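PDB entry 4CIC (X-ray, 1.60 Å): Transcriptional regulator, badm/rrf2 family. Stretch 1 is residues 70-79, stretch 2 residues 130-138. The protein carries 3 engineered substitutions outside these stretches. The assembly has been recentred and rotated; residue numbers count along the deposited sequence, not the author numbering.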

# COMPACT_ATOMS: atom_id res chain seq x y z
N ILE A 70 21.79 18.99 6.65
CA ILE A 70 21.07 19.61 5.53
C ILE A 70 20.81 18.55 4.47
O ILE A 70 21.47 17.52 4.44
N LEU A 71 19.82 18.79 3.61
CA LEU A 71 19.64 17.91 2.45
C LEU A 71 20.91 17.94 1.62
O LEU A 71 21.57 18.99 1.48
N ALA A 72 21.25 16.79 1.04
CA ALA A 72 22.43 16.66 0.18
C ALA A 72 22.11 16.83 -1.31
O ALA A 72 23.02 16.88 -2.15
N ARG A 73 20.81 16.89 -1.63
CA ARG A 73 20.31 17.23 -2.97
C ARG A 73 19.19 18.25 -2.78
O ARG A 73 18.60 18.32 -1.71
N GLU A 74 18.88 19.00 -3.83
CA GLU A 74 17.81 20.01 -3.76
C GLU A 74 16.49 19.27 -3.65
O GLU A 74 16.38 18.17 -4.16
N PRO A 75 15.50 19.86 -2.97
CA PRO A 75 14.23 19.15 -2.81
C PRO A 75 13.59 18.73 -4.14
O PRO A 75 12.94 17.66 -4.18
N ARG A 76 13.79 19.50 -5.20
CA ARG A 76 13.21 19.15 -6.51
C ARG A 76 13.82 17.88 -7.10
O ARG A 76 13.24 17.26 -8.00
N ASP A 77 15.00 17.50 -6.60
CA ASP A 77 15.69 16.29 -7.07
C ASP A 77 15.56 15.11 -6.10
O ASP A 77 16.31 14.14 -6.19
N ILE A 78 14.63 15.20 -5.15
CA ILE A 78 14.38 14.07 -4.25
C ILE A 78 12.91 13.68 -4.34
O ILE A 78 12.05 14.41 -3.86
N LYS A 79 12.63 12.51 -4.93
CA LYS A 79 11.27 11.97 -4.94
C LYS A 79 10.97 11.29 -3.62
O LYS A 79 11.86 10.75 -2.98
N SER A 130 5.93 10.49 -8.23
CA SER A 130 5.35 11.67 -8.86
C SER A 130 5.42 12.87 -7.94
O SER A 130 5.06 13.98 -8.35
N ILE A 131 5.86 12.66 -6.71
CA ILE A 131 5.89 13.74 -5.71
C ILE A 131 7.31 13.97 -5.25
O ILE A 131 7.97 13.04 -4.79
N THR A 132 7.79 15.21 -5.34
CA THR A 132 9.11 15.50 -4.82
C THR A 132 9.00 16.30 -3.53
O THR A 132 7.92 16.79 -3.19
N LEU A 133 10.11 16.44 -2.83
CA LEU A 133 10.11 17.32 -1.66
C LEU A 133 9.77 18.76 -2.05
O LEU A 133 9.11 19.45 -1.28
N ALA A 134 10.13 19.19 -3.26
CA ALA A 134 9.72 20.54 -3.68
C ALA A 134 8.20 20.63 -3.83
O ALA A 134 7.60 21.66 -3.49
N ASP A 135 7.58 19.58 -4.36
CA ASP A 135 6.12 19.57 -4.47
C ASP A 135 5.49 19.69 -3.08
O ASP A 135 4.49 20.39 -2.90
N MET A 136 6.05 18.96 -2.12
CA MET A 136 5.55 19.01 -0.75
C MET A 136 5.73 20.42 -0.15
O MET A 136 4.84 20.93 0.53
N LEU A 137 6.86 21.05 -0.43
CA LEU A 137 7.06 22.44 0.02
C LEU A 137 6.00 23.40 -0.53
O LEU A 137 5.47 24.25 0.20
N LYS A 138 5.70 23.27 -1.82
CA LYS A 138 4.63 24.05 -2.43
C LYS A 138 3.26 23.80 -1.80
O LYS A 138 2.54 24.75 -1.48

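The first turn of a helix leaves its amide groups without partners inside the helix, and the segment packed against it often supplies both acceptors and apolar cover. Residues 130-138 offer a compact example. Ser130 points away from residues 70-79, as does Ile131 (chi1 m, chi2 t), although the backbone of Ile131 remains close, with its O atom 3.5 Å from Lys79 CA in a CA-H...O contact. Thr132, bridged through its backbone to Lys79, sets the N-cap. In its p rotamer, Thr132 OG1 accepts from Asp135 N at 3.1 Å, while Thr132 N donates to Asp135 OD2 at 2.9 Å, a reciprocal capping arrangement that ties Asp135 (chi1 m) to its own stretch rather than to the neighbouring one. The methyl group, Thr132 CG2, lies 3.6 Å from Arg76 O.

Leu133 contributes the largest covered area of the contact. Its mt side chain points toward the other stretch, where Leu133 CD1 lies 3.9 Å from Ile78 CG2 and 4.1 Å from Leu71 CD2; both partners are also mt. Nearer the backbone, Leu133 CB meets Pro75 CB at 3.7 Å. This packing is anchored by the hydrogen bond from Leu133 N to Ile78 O, 3.0 Å long. Ala134 N adds a weak bond to Pro75 O at 3.3 Å, and the Ala134 side chain points toward the other stretch, with Ala134 CB 3.7 Å from Arg76 CA. The Arg76 side chain (chi1 p) is directed away overall, and Arg76 NE forms a salt bridge with Glu74 OE1 at 2.7 Å.

Met136 and Lys138 make no contact across the stretches. One turn after Leu133, Leu137 (mt) points back toward the partner, placing Leu137 CD1 4.0 Å from Pro75 CG and extending the apolar cover along the helix.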

# COMPACT_ATOMS: atom_id res chain seq x y z
CB ILE A 70 21.86 20.77 4.84
CG1 ILE A 70 23.23 20.29 4.37
CG2 ILE A 70 22.02 21.89 5.78
CD1 ILE A 70 23.95 21.28 3.48
CB LEU A 71 18.48 18.36 1.58
CG LEU A 71 17.06 18.35 2.14
CD1 LEU A 71 16.11 18.92 1.10
CD2 LEU A 71 16.65 16.94 2.49
CB ALA A 72 23.10 15.32 0.43
CB ARG A 73 19.72 15.99 -3.67
CG ARG A 73 20.66 14.82 -3.79
CD ARG A 73 20.41 14.07 -5.08
NE ARG A 73 19.08 13.45 -5.16
CZ ARG A 73 18.80 12.21 -4.76
NH1 ARG A 73 19.76 11.46 -4.23
NH2 ARG A 73 17.57 11.72 -4.89
CB GLU A 74 17.80 20.88 -5.01
CG GLU A 74 19.01 21.85 -5.12
CD GLU A 74 19.12 22.52 -6.49
OE1 GLU A 74 18.11 23.01 -7.01
OE2 GLU A 74 20.24 22.54 -7.03
CB PRO A 75 13.34 20.16 -2.07
CG PRO A 75 14.37 21.01 -1.25
CD PRO A 75 15.57 21.09 -2.16
CB ARG A 76 13.33 20.31 -7.50
CG ARG A 76 14.77 20.63 -7.86
CD ARG A 76 14.90 21.99 -8.56
NE ARG A 76 16.31 22.21 -8.91
CZ ARG A 76 16.83 21.92 -10.10
NH1 ARG A 76 16.05 21.44 -11.06
NH2 ARG A 76 18.11 22.12 -10.33
CB ASP A 77 17.18 16.58 -7.30
CG ASP A 77 17.40 17.59 -8.44
OD1 ASP A 77 16.67 17.51 -9.45
OD2 ASP A 77 18.30 18.45 -8.32
CB ILE A 78 14.75 14.41 -2.77
CG1 ILE A 78 16.22 14.81 -2.68
CG2 ILE A 78 14.46 13.19 -1.87
CD1 ILE A 78 16.63 15.36 -1.31
CB LYS A 79 11.10 10.92 -6.07
CG LYS A 79 11.31 11.48 -7.45
CD LYS A 79 11.41 10.38 -8.47
CE LYS A 79 11.65 10.95 -9.86
NZ LYS A 79 11.70 9.87 -10.89
CB SER A 130 3.89 11.42 -9.25
OG SER A 130 3.05 11.46 -8.10
CB ILE A 131 5.03 13.36 -4.48
CG1 ILE A 131 3.57 13.18 -4.89
CG2 ILE A 131 5.13 14.42 -3.38
CD1 ILE A 131 2.73 12.42 -3.87
CB THR A 132 9.97 16.35 -5.78
OG1 THR A 132 9.35 17.64 -5.94
CG2 THR A 132 10.10 15.68 -7.14
CB LEU A 133 11.43 17.22 -0.90
CG LEU A 133 11.78 15.88 -0.23
CD1 LEU A 133 13.14 16.00 0.50
CD2 LEU A 133 10.69 15.47 0.76
CB ALA A 134 10.40 20.94 -4.98
CB ASP A 135 5.64 18.25 -5.08
CG ASP A 135 5.94 18.12 -6.57
OD1 ASP A 135 5.86 19.12 -7.30
OD2 ASP A 135 6.22 16.98 -7.02
CB MET A 136 6.23 17.93 0.10
CG MET A 136 5.81 16.47 -0.31
SD MET A 136 6.77 15.28 0.64
CE MET A 136 6.09 15.45 2.28
CB LEU A 137 8.46 22.94 -0.35
CG LEU A 137 9.64 22.37 0.43
CD1 LEU A 137 10.96 22.85 -0.20
CD2 LEU A 137 9.58 22.79 1.89
CB LYS A 138 4.58 23.80 -3.94
CG LYS A 138 5.80 24.34 -4.66
CD LYS A 138 5.76 23.98 -6.13
CE LYS A 138 6.94 24.58 -6.85
NZ LYS A 138 6.81 24.46 -8.33